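Local structure of hydroquinone dioxygenase large subunit (Pseudomonas sp., 4ZXA) at the interface of chains B and A. The protein forms, with its small subunit, a cupin-type Fe2+-dependent dioxygenase that opens the aromatic ring of hydroquinone with molecular oxygen. Coordinates in Å, arbitrary orientation; residue numbers count along the deposited sequence, not the author numbering. Chains: chain A, Hydroquinone dioxygenase large subunit; chain B, Hydroquinone dioxygenase small subunit.

The interface of chains B and A. Residues chain B 22-23, 37; chain A 287-290, 293.
B:Phe37 of the small subunit pushes one end of its ring against A:Ile287, A:Met289 and A:Asp293 of the large subunit, on strands 283-290 and 293-297 of a cupin-type fold. Its CE1 corner lies 3.6 Å from the branch methyl CG2 of A:Ile287, which sits obliquely out of the ring plane, and meets CG of A:Met289, close to that plane, at 4.0 Å. A chi1 of -163°, with CG anti to the backbone N, directs the ring toward strand 283-290; its side chain slides past both aliphatic ones in the opposite sense. At the next corner, CZ packs 3.8 Å from CG of A:Asp293, the ring and carboxylate planes inclined by 57° and therefore unstacked. A wide, rigid aromatic suits this place, its rim reaching both aliphatic groups and the acid at once.

Beyond the ring, OD2 of that carboxylate accepts the B:Gly23 amide N at 2.8 Å, on its syn side and close to the carboxylate plane, though the bond is bent. The same oxygen takes A:Arg290 N from above the plane, helping fix the acid's rotation; a short carboxylate can thus serve amides of both subunits. Glycine's missing side chain probably makes room for this carboxylate and for A:Thr288 O, 3.3 Å from B:Gly23 CA. On another side of that CA, A:Arg290 CG packs at 3.6 Å. The long arginine, extended from CG to NE, lays its methylenes along B:Gly23, while guanidinium NH1 donates at the outer rim to B:Lys22 O at 2.9 Å, nearly within its own plane.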
# COMPACT_ATOMS: atom_id res chain seq x y z
N LYS B 22 -8.48 -11.00 27.25
CA LYS B 22 -8.72 -11.82 26.08
C LYS B 22 -8.94 -10.95 24.86
O LYS B 22 -9.53 -9.87 24.96
CB LYS B 22 -9.91 -12.75 26.27
CG LYS B 22 -10.18 -13.62 25.05
CD LYS B 22 -10.88 -14.92 25.44
CE LYS B 22 -12.30 -14.65 25.89
NZ LYS B 22 -12.95 -15.87 26.40
N GLY B 23 -8.46 -11.40 23.71
CA GLY B 23 -8.68 -10.68 22.48
C GLY B 23 -10.14 -10.78 22.09
O GLY B 23 -10.98 -11.11 22.92
N PHE B 37 -11.26 -20.18 19.44
CA PHE B 37 -10.57 -19.04 20.04
C PHE B 37 -10.62 -19.04 21.56
O PHE B 37 -11.67 -18.80 22.16
CB PHE B 37 -11.21 -17.75 19.52
CG PHE B 37 -10.36 -16.53 19.73
CD1 PHE B 37 -9.46 -16.13 18.77
CD2 PHE B 37 -10.48 -15.77 20.90
CE1 PHE B 37 -8.67 -15.00 18.95
CE2 PHE B 37 -9.70 -14.64 21.10
CZ PHE B 37 -8.79 -14.25 20.12
N ILE A 287 -9.98 -10.31 13.57
CA ILE A 287 -9.52 -10.90 14.81
C ILE A 287 -8.37 -10.13 15.47
O ILE A 287 -7.32 -9.93 14.86
CB ILE A 287 -9.09 -12.37 14.60
CG1 ILE A 287 -10.23 -13.17 13.97
CG2 ILE A 287 -8.65 -13.02 15.91
CD1 ILE A 287 -9.95 -14.66 13.97
N THR A 288 -8.58 -9.70 16.71
CA THR A 288 -7.54 -9.03 17.48
C THR A 288 -6.97 -10.02 18.47
O THR A 288 -7.67 -10.53 19.32
CB THR A 288 -8.11 -7.84 18.25
OG1 THR A 288 -8.75 -6.93 17.35
CG2 THR A 288 -7.00 -7.12 19.00
N MET A 289 -5.68 -10.32 18.34
CA MET A 289 -5.09 -11.32 19.22
C MET A 289 -4.19 -10.65 20.25
O MET A 289 -3.21 -9.98 19.90
CB MET A 289 -4.34 -12.39 18.42
CG MET A 289 -5.26 -13.32 17.60
SD MET A 289 -4.48 -14.84 16.97
CE MET A 289 -4.24 -15.80 18.47
N ARG A 290 -4.55 -10.83 21.51
CA ARG A 290 -3.81 -10.26 22.62
C ARG A 290 -2.98 -11.32 23.32
O ARG A 290 -3.15 -12.52 23.08
CB ARG A 290 -4.79 -9.61 23.61
CG ARG A 290 -5.73 -8.62 22.96
CD ARG A 290 -6.45 -7.75 23.98
NE ARG A 290 -7.06 -6.60 23.31
CZ ARG A 290 -8.36 -6.35 23.28
NH1 ARG A 290 -9.22 -7.13 23.92
NH2 ARG A 290 -8.80 -5.29 22.62
N ASP A 293 -3.71 -15.20 23.71
CA ASP A 293 -4.73 -15.71 22.80
C ASP A 293 -4.27 -16.88 21.90
O ASP A 293 -3.11 -16.96 21.46
CB ASP A 293 -5.32 -14.60 21.94
CG ASP A 293 -6.13 -13.60 22.76
OD1 ASP A 293 -6.49 -13.92 23.92
OD2 ASP A 293 -6.41 -12.50 22.24